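Local coordinates for protein glycoside hydrolase, GH17 family (Formosa sp. Hel1_33_131, PDB 6FCG) that probably hydrolyses laminarin, an algal beta-1,3-glucan, from within the chain, as an endo-acting laminarinase of glycoside hydrolase family 17, at residues M75-A80 / G390-L395; G377-V382 / N400-T405; D227-I232 / L295-P300. One frame throughout, in Å; residues are numbered along the deposited sequence.

Interaction 1 (M75-A80 / G390-L395); sequences MKILHA and GVFEGL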
loop_
_atom_site.group_PDB
_atom_site.type_symbol
_atom_site.label_atom_id
_atom_site.label_comp_id
_atom_site.label_asym_id
_atom_site.label_seq_id
_atom_site.Cartn_x
_atom_site.Cartn_y
_atom_site.Cartn_z
ATOM N N MET A 75 44.459 -15.576 -5.091
ATOM C CA MET A 75 44.865 -16.962 -5.055
ATOM C C MET A 75 45.546 -17.295 -3.743
ATOM O O MET A 75 45.282 -18.362 -3.177
ATOM C CB MET A 75 45.797 -17.298 -6.222
ATOM C CG MET A 75 45.207 -17.238 -7.624
ATOM S SD MET A 75 43.715 -18.183 -7.923
ATOM C CE MET A 75 42.443 -16.920 -7.649
ATOM N N LYS A 76 46.415 -16.402 -3.260
ATOM C CA LYS A 76 47.113 -16.650 -1.999
ATOM C C LYS A 76 46.114 -16.738 -0.846
ATOM O O LYS A 76 46.204 -17.666 -0.037
ATOM C CB LYS A 76 48.191 -15.607 -1.705
ATOM C CG LYS A 76 49.368 -15.598 -2.683
ATOM C CD LYS A 76 50.631 -14.965 -2.101
ATOM C CE LYS A 76 51.575 -14.386 -3.149
ATOM N NZ LYS A 76 51.771 -12.922 -3.071
ATOM N N ILE A 77 45.155 -15.805 -0.809
ATOM C CA ILE A 77 44.077 -15.805 0.179
ATOM C C ILE A 77 43.246 -17.099 0.152
ATOM O O ILE A 77 42.953 -17.697 1.209
ATOM C CB ILE A 77 43.144 -14.588 -0.011
ATOM C CG1 ILE A 77 43.862 -13.304 0.343
ATOM C CG2 ILE A 77 41.873 -14.710 0.843
ATOM C CD1 ILE A 77 43.274 -12.079 -0.301
ATOM N N LEU A 78 42.837 -17.527 -1.031
ATOM C CA LEU A 78 42.021 -18.724 -1.131
ATOM C C LEU A 78 42.802 -19.941 -0.726
ATOM O O LEU A 78 42.259 -20.863 -0.101
ATOM C CB LEU A 78 41.474 -18.891 -2.559
ATOM C CG LEU A 78 40.508 -17.810 -3.046
ATOM C CD1 LEU A 78 40.017 -18.162 -4.435
ATOM C CD2 LEU A 78 39.337 -17.645 -2.097
ATOM N N HIS A 79 44.057 -19.998 -1.157
ATOM C CA HIS A 79 44.915 -21.143 -0.863
ATOM C C HIS A 79 45.150 -21.283 0.635
ATOM O O HIS A 79 45.132 -22.401 1.168
ATOM C CB HIS A 79 46.251 -21.013 -1.600
ATOM C CG HIS A 79 47.173 -22.156 -1.355
ATOM N ND1 HIS A 79 47.159 -23.295 -2.135
ATOM C CD2 HIS A 79 48.081 -22.372 -0.376
ATOM C CE1 HIS A 79 48.046 -24.153 -1.662
ATOM N NE2 HIS A 79 48.607 -23.618 -0.591
ATOM N N ALA A 80 45.324 -20.156 1.312
ATOM C CA ALA A 80 45.481 -20.124 2.766
ATOM C C ALA A 80 44.285 -20.725 3.496
ATOM O O ALA A 80 44.451 -21.355 4.526
ATOM C CB ALA A 80 45.719 -18.695 3.234
ATOM N N GLY A 390 44.995 -16.623 12.539
ATOM C CA GLY A 390 46.153 -16.113 11.817
ATOM C C GLY A 390 46.344 -16.641 10.396
ATOM O O GLY A 390 47.364 -16.363 9.768
ATOM N N VAL A 391 45.345 -17.339 9.864
ATOM C CA VAL A 391 45.411 -17.952 8.538
ATOM C C VAL A 391 45.769 -16.958 7.416
ATOM O O VAL A 391 46.457 -17.336 6.469
ATOM C CB VAL A 391 44.081 -18.703 8.220
ATOM C CG1 VAL A 391 43.994 -19.184 6.768
ATOM C CG2 VAL A 391 43.937 -19.910 9.142
ATOM N N PHE A 392 45.324 -15.700 7.525
ATOM C CA PHE A 392 45.577 -14.697 6.487
ATOM C C PHE A 392 46.666 -13.720 6.854
ATOM O O PHE A 392 46.830 -12.699 6.218
ATOM C CB PHE A 392 44.312 -13.905 6.161
ATOM C CG PHE A 392 43.141 -14.758 5.825
ATOM C CD1 PHE A 392 43.097 -15.462 4.633
ATOM C CD2 PHE A 392 42.090 -14.896 6.707
ATOM C CE1 PHE A 392 42.016 -16.285 4.335
ATOM C CE2 PHE A 392 41.007 -15.720 6.412
ATOM C CZ PHE A 392 40.974 -16.414 5.232
ATOM N N GLU A 393 47.439 -14.021 7.874
ATOM C CA GLU A 393 48.459 -13.082 8.317
ATOM C C GLU A 393 49.577 -12.856 7.249
ATOM O O GLU A 393 50.057 -13.796 6.598
ATOM C CB GLU A 393 48.898 -13.542 9.689
ATOM C CG GLU A 393 49.923 -12.635 10.341
ATOM C CD GLU A 393 49.481 -12.050 11.654
ATOM O OE1 GLU A 393 49.005 -12.787 12.538
ATOM O OE2 GLU A 393 49.658 -10.832 11.801
ATOM N N GLY A 394 49.900 -11.587 7.001
ATOM C CA GLY A 394 50.861 -11.209 5.965
ATOM C C GLY A 394 50.268 -11.047 4.571
ATOM O O GLY A 394 50.973 -10.592 3.653
ATOM N N LEU A 395 48.995 -11.425 4.401
ATOM C CA LEU A 395 48.316 -11.356 3.112
ATOM C C LEU A 395 47.536 -10.087 3.009
ATOM O O LEU A 395 47.068 -9.535 3.998
ATOM C CB LEU A 395 47.398 -12.565 2.942
ATOM C CG LEU A 395 48.114 -13.932 2.752
ATOM C CD1 LEU A 395 47.012 -14.968 2.535
ATOM C CD2 LEU A 395 49.193 -14.022 1.675
#

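Interaction 2 (G377-V382 / N400-T405); sequences GKAKYV and NPITKT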
loop_
_atom_site.group_PDB
_atom_site.type_symbol
_atom_site.label_atom_id
_atom_site.label_comp_id
_atom_site.label_asym_id
_atom_site.label_seq_id
_atom_site.Cartn_x
_atom_site.Cartn_y
_atom_site.Cartn_z
ATOM N N GLY A 377 38.472 -6.771 0.995
ATOM C CA GLY A 377 39.229 -7.845 1.600
ATOM C C GLY A 377 38.921 -8.058 3.061
ATOM O O GLY A 377 39.660 -8.769 3.727
ATOM N N LYS A 378 37.841 -7.471 3.568
ATOM C CA LYS A 378 37.379 -7.789 4.905
ATOM C C LYS A 378 36.692 -9.156 4.952
ATOM O O LYS A 378 35.932 -9.518 4.059
ATOM C CB LYS A 378 36.423 -6.737 5.419
ATOM C CG LYS A 378 37.071 -5.384 5.641
ATOM C CD LYS A 378 36.423 -4.689 6.834
ATOM C CE LYS A 378 37.159 -3.424 7.244
ATOM N NZ LYS A 378 37.002 -2.402 6.176
ATOM N N ALA A 379 36.992 -9.937 5.980
ATOM C CA ALA A 379 36.387 -11.244 6.162
ATOM C C ALA A 379 35.047 -11.075 6.861
ATOM O O ALA A 379 34.984 -10.549 7.962
ATOM C CB ALA A 379 37.306 -12.147 6.982
ATOM N N LYS A 380 33.991 -11.566 6.221
ATOM C CA LYS A 380 32.655 -11.573 6.809
ATOM C C LYS A 380 32.569 -12.613 7.913
ATOM O O LYS A 380 33.424 -13.505 8.008
ATOM C CB LYS A 380 31.600 -11.883 5.750
ATOM C CG LYS A 380 31.461 -10.814 4.677
ATOM C CD LYS A 380 30.608 -11.314 3.531
ATOM C CE LYS A 380 30.481 -10.271 2.425
ATOM N NZ LYS A 380 29.589 -10.723 1.308
ATOM N N TYR A 381 31.524 -12.508 8.718
ATOM C CA TYR A 381 31.325 -13.355 9.892
ATOM C C TYR A 381 31.739 -14.809 9.716
ATOM O O TYR A 381 32.422 -15.385 10.581
ATOM C CB TYR A 381 29.869 -13.298 10.376
ATOM C CG TYR A 381 29.654 -14.150 11.608
ATOM C CD1 TYR A 381 30.189 -13.767 12.843
ATOM C CD2 TYR A 381 28.970 -15.368 11.532
ATOM C CE1 TYR A 381 30.023 -14.558 13.968
ATOM C CE2 TYR A 381 28.797 -16.170 12.645
ATOM C CZ TYR A 381 29.323 -15.761 13.863
ATOM O OH TYR A 381 29.123 -16.538 14.981
ATOM N N VAL A 382 31.320 -15.392 8.596
ATOM C CA VAL A 382 31.662 -16.774 8.244
ATOM C C VAL A 382 33.142 -17.146 8.428
ATOM O O VAL A 382 33.424 -18.286 8.801
ATOM C CB VAL A 382 31.171 -17.111 6.812
ATOM C CG1 VAL A 382 31.864 -16.272 5.747
ATOM C CG2 VAL A 382 31.296 -18.593 6.502
ATOM N N ASN A 400 45.123 -3.666 1.512
ATOM C CA ASN A 400 44.494 -3.874 2.835
ATOM C C ASN A 400 44.797 -5.225 3.467
ATOM O O ASN A 400 44.756 -6.246 2.775
ATOM C CB ASN A 400 42.986 -3.724 2.727
ATOM C CG ASN A 400 42.600 -2.436 2.051
ATOM O OD1 ASN A 400 43.221 -1.412 2.270
ATOM N ND2 ASN A 400 41.584 -2.479 1.220
ATOM N N PRO A 401 45.064 -5.249 4.793
ATOM C CA PRO A 401 45.147 -6.563 5.452
ATOM C C PRO A 401 43.762 -7.184 5.612
ATOM O O PRO A 401 42.752 -6.476 5.535
ATOM C CB PRO A 401 45.773 -6.258 6.816
ATOM C CG PRO A 401 45.969 -4.779 6.862
ATOM C CD PRO A 401 45.227 -4.146 5.746
ATOM N N ILE A 402 43.728 -8.497 5.833
ATOM C CA ILE A 402 42.475 -9.201 5.976
ATOM C C ILE A 402 41.955 -9.016 7.393
ATOM O O ILE A 402 42.359 -9.694 8.328
ATOM C CB ILE A 402 42.579 -10.682 5.596
ATOM C CG1 ILE A 402 43.224 -10.849 4.216
ATOM C CG2 ILE A 402 41.206 -11.329 5.594
ATOM C CD1 ILE A 402 42.639 -10.000 3.106
ATOM N N THR A 403 40.991 -8.112 7.491
ATOM C CA THR A 403 40.371 -7.660 8.727
ATOM C C THR A 403 38.980 -8.273 8.859
ATOM O O THR A 403 38.363 -8.650 7.866
ATOM C CB THR A 403 40.339 -6.131 8.669
ATOM O OG1 THR A 403 41.584 -5.698 9.168
ATOM C CG2 THR A 403 39.246 -5.478 9.483
ATOM N N LYS A 404 38.506 -8.413 10.089
ATOM C CA LYS A 404 37.127 -8.821 10.346
ATOM C C LYS A 404 36.145 -7.692 10.068
ATOM O O LYS A 404 36.412 -6.546 10.404
ATOM C CB LYS A 404 36.998 -9.289 11.783
ATOM C CG LYS A 404 37.471 -10.724 12.002
ATOM C CD LYS A 404 38.356 -10.938 13.226
ATOM C CE LYS A 404 37.766 -10.391 14.510
ATOM N NZ LYS A 404 38.452 -10.901 15.725
ATOM N N THR A 405 35.008 -8.015 9.437
ATOM C CA THR A 405 33.860 -7.073 9.317
ATOM C C THR A 405 33.330 -6.798 10.708
ATOM O O THR A 405 33.558 -7.616 11.598
ATOM C CB THR A 405 32.675 -7.632 8.470
ATOM O OG1 THR A 405 32.277 -8.907 8.976
ATOM C CG2 THR A 405 33.049 -7.768 6.978
#

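Interaction 3 (D227-I232 / L295-P300); sequences DLTKLI and LGINKP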
loop_
_atom_site.group_PDB
_atom_site.type_symbol
_atom_site.label_atom_id
_atom_site.label_comp_id
_atom_site.label_asym_id
_atom_site.label_seq_id
_atom_site.Cartn_x
_atom_site.Cartn_y
_atom_site.Cartn_z
ATOM N N ASP A 227 16.915 -35.121 -25.920
ATOM C CA ASP A 227 18.237 -34.466 -25.941
ATOM C C ASP A 227 18.894 -34.337 -24.563
ATOM O O ASP A 227 20.105 -34.471 -24.456
ATOM C CB ASP A 227 18.193 -33.121 -26.659
ATOM C CG ASP A 227 18.042 -33.266 -28.175
ATOM O OD1 ASP A 227 18.543 -34.253 -28.749
ATOM O OD2 ASP A 227 17.421 -32.392 -28.808
ATOM N N LEU A 228 18.101 -34.136 -23.516
ATOM C CA LEU A 228 18.619 -34.110 -22.141
ATOM C C LEU A 228 19.131 -35.457 -21.698
ATOM O O LEU A 228 20.150 -35.535 -21.047
ATOM C CB LEU A 228 17.561 -33.639 -21.136
ATOM C CG LEU A 228 17.967 -33.714 -19.664
ATOM C CD1 LEU A 228 19.154 -32.816 -19.364
ATOM C CD2 LEU A 228 16.813 -33.308 -18.766
ATOM N N THR A 229 18.403 -36.518 -22.021
ATOM C CA THR A 229 18.870 -37.885 -21.706
ATOM C C THR A 229 20.256 -38.129 -22.343
ATOM O O THR A 229 21.146 -38.638 -21.671
ATOM C CB THR A 229 17.827 -38.973 -22.096
ATOM O OG1 THR A 229 16.662 -38.827 -21.265
ATOM C CG2 THR A 229 18.376 -40.367 -21.914
ATOM N N LYS A 230 20.428 -37.746 -23.603
ATOM C CA LYS A 230 21.695 -37.924 -24.304
ATOM C C LYS A 230 22.806 -37.082 -23.685
ATOM O O LYS A 230 23.961 -37.534 -23.633
ATOM C CB LYS A 230 21.585 -37.572 -25.801
ATOM C CG LYS A 230 20.600 -38.434 -26.568
ATOM C CD LYS A 230 20.867 -38.454 -28.058
ATOM C CE LYS A 230 19.654 -39.037 -28.754
ATOM N NZ LYS A 230 18.994 -37.999 -29.523
ATOM N N LEU A 231 22.463 -35.869 -23.241
ATOM C CA LEU A 231 23.417 -35.015 -22.560
ATOM C C LEU A 231 23.885 -35.615 -21.247
ATOM O O LEU A 231 25.070 -35.592 -20.934
ATOM C CB LEU A 231 22.812 -33.636 -22.290
ATOM C CG LEU A 231 23.712 -32.654 -21.531
ATOM C CD1 LEU A 231 24.957 -32.316 -22.334
ATOM C CD2 LEU A 231 22.943 -31.394 -21.223
ATOM N N ILE A 232 22.946 -36.154 -20.478
ATOM C CA ILE A 232 23.276 -36.850 -19.238
ATOM C C ILE A 232 24.206 -38.044 -19.493
ATOM O O ILE A 232 25.081 -38.290 -18.673
ATOM C CB ILE A 232 22.016 -37.283 -18.473
ATOM C CG1 ILE A 232 21.300 -36.049 -17.922
ATOM C CG2 ILE A 232 22.356 -38.215 -17.322
ATOM C CD1 ILE A 232 19.838 -36.264 -17.625
ATOM N N LEU A 295 16.321 -43.005 -15.472
ATOM C CA LEU A 295 16.819 -43.280 -16.824
ATOM C C LEU A 295 17.788 -44.460 -16.895
ATOM O O LEU A 295 18.308 -44.739 -17.966
ATOM C CB LEU A 295 17.532 -42.042 -17.372
ATOM C CG LEU A 295 16.716 -40.747 -17.515
ATOM C CD1 LEU A 295 17.619 -39.575 -17.881
ATOM C CD2 LEU A 295 15.635 -40.924 -18.572
ATOM N N GLY A 296 18.071 -45.122 -15.775
ATOM C CA GLY A 296 19.100 -46.153 -15.716
ATOM C C GLY A 296 20.520 -45.658 -15.995
ATOM O O GLY A 296 21.294 -46.349 -16.635
ATOM N N ILE A 297 20.860 -44.460 -15.520
ATOM C CA ILE A 297 22.178 -43.868 -15.734
ATOM C C ILE A 297 22.805 -43.578 -14.376
ATOM O O ILE A 297 22.161 -43.035 -13.473
ATOM C CB ILE A 297 22.099 -42.588 -16.581
ATOM C CG1 ILE A 297 21.500 -42.926 -17.948
ATOM C CG2 ILE A 297 23.492 -41.967 -16.756
ATOM C CD1 ILE A 297 21.215 -41.748 -18.850
ATOM N N ASN A 298 24.066 -43.966 -14.230
ATOM C CA ASN A 298 24.819 -43.690 -13.007
ATOM C C ASN A 298 25.927 -42.696 -13.294
ATOM O O ASN A 298 26.831 -42.988 -14.058
ATOM C CB ASN A 298 25.407 -44.973 -12.453
ATOM C CG ASN A 298 25.996 -44.776 -11.073
ATOM O OD1 ASN A 298 25.391 -44.129 -10.208
ATOM N ND2 ASN A 298 27.174 -45.340 -10.848
ATOM N N LYS A 299 25.788 -41.485 -12.785
ATOM C CA LYS A 299 26.805 -40.442 -12.952
ATOM C C LYS A 299 26.972 -39.746 -11.628
ATOM O O LYS A 299 26.007 -39.592 -10.894
ATOM C CB LYS A 299 26.378 -39.396 -13.978
ATOM C CG LYS A 299 26.373 -39.908 -15.382
ATOM C CD LYS A 299 27.627 -39.524 -16.118
ATOM C CE LYS A 299 27.875 -40.498 -17.259
ATOM N NZ LYS A 299 27.555 -40.044 -18.615
ATOM N N PRO A 300 28.188 -39.279 -11.336
ATOM C CA PRO A 300 28.320 -38.414 -10.175
ATOM C C PRO A 300 27.566 -37.073 -10.351
ATOM O O PRO A 300 27.423 -36.557 -11.463
ATOM C CB PRO A 300 29.833 -38.180 -10.067
ATOM C CG PRO A 300 30.462 -39.053 -11.103
ATOM C CD PRO A 300 29.422 -39.321 -12.129
#

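Interaction 1 (M75-A80 / G390-L395)
With CG anti to the carbonyl carbon (chi1 -70°), L395 sends its isobutyl fork toward helix 68-80, while F392, with chi1 of -53°, swings its ring beside the same helix. This illustrates how a TIM-barrel glycosidase can pack a C-terminal loop against one of its helices, here the one that lies in sequence between strands 50-53 and 83-87. G390 leaves the preceding helix 384-388 by a Schellman motif, and two overlapping beta turns, type I from G390 to E393 and type II from F392 to L395, fold the chain back so that its apolar side chains meet the helix. The two methyls of L395 divide the work: CD1 settles against the backbone, 3.9 Å from I77 CA, and also meets A80 CB, whereas CD2 rests on the base of the K76 chain, 3.9 Å from K76 CB, before that lysine runs on away from the loop. I77 crosses F392 at about a right angle, its CG2 lying 3.8 Å from CE1 of the ring. V391 CG1 sits over the centre of one ring face, and F373 meets the ring edge-to-face. No hydrogen bond joins the two segments, so the contact rests on apolar packing. A80, at the end of the helix, offers its CB to V391 CG1 at 4.0 Å. In the plane of the F392 ring, I77 O lies at the edge, 3.6 Å from CE1.

Interaction 2 (G377-V382 / N400-T405)
Three partners grip K380 NZ: a salt bridge to D354 OD1 and hydrogen bonds to G371 O and S310 OG. The lysine reaches them with a chain extended beyond CG, its CB pointing away from 400-405. T405 OG1 is held twice, by E326 OE1 and W384 NE1; chi1 of 53° places this hydroxyl between the backbone N and the carbonyl carbon and leaves CG2 anti to the carbonyl carbon, where it meets K380 CG at 4.1 Å. Between these fixed side chains the backbones join through A379, which uses both its polar groups. A379 N donates to T403 O at 2.7 Å, nearly along the C=O axis, and A379 O accepts from T405 N at 2.9 Å, with the donor above the carbonyl plane. This is a single parallel beta bridge, A379 with K404, and it links the loop before helix 384-388 to the chain just after the short strand 400-401, at the periphery of the TIM barrel, without extending into a sheet. On one side of the bridge K378 and T403 lie side by side and point the same way, T403 CG2 touching K378 CE at 3.7 Å. I402 works from the end near G377: its CD1 reaches to 3.3 Å from G377 O, and its CG2 meets A379 CB at 4.2 Å. K404 turns away from 377-382, and its NZ forms a salt bridge with D388 OD1.

Interaction 3 (D227-I232 / L295-P300)
Segment 227-232 is a stretch of helix 226-234, whereas the linker 295-300 leaves helix 266-294 and leads into strand 301-305. G296 ends the long helix in a Schellman motif with phi of 64°, after which the chain extends past the shorter helix, where the closest CA pairs are T229 with L295 and I232 with I297. In this TIM-barrel fold the contact packs helix 226-234, which precedes strand 238-241, against the link into strand 301-305, its neighbour in the parallel sheet. L295 forks over T229, both its methyls 3.6 Å from T229 OG1, and CD1 also meets I232 CD1 at 4.0 Å, the two side chains crossing at about a right angle. I232 carries CG2 anti to its backbone N, which sets that methyl 4.0 Å from I297 CG2. W216, from helix 214-218, also packs on I232. K299 bends at chi2 and chi4 to bring NZ to I232 O at 3.0 Å, in the carbonyl plane and on a lone pair; NZ also bonds V235 O. A lysine ammonium shared by two carbonyls near the C-terminal end of a helix would be expected to interact favourably with the partial negative charge gathered there, adding a polar clasp to an otherwise apolar contact.

From the N terminus, the chain first passes 75-80, which waits some 310 residues for its partner. Within that span interaction 3 opens at 227-232 and closes at 295-300, so it is wholly enclosed by interaction 1. Segment 377-382 then opens interaction 2; interaction 1 closes at 390-395 before interaction 2 closes at 400-405, so these two cross. They also touch, F392 CB lying 3.7 Å from I402 CB, and together tie helix 68-80 to the C-terminal loops. Interaction 3 lies on the opposite side of the chain's centre, its centre about 40 Å from that of interaction 1, and joins helix 226-234 to the approach to strand 301-305.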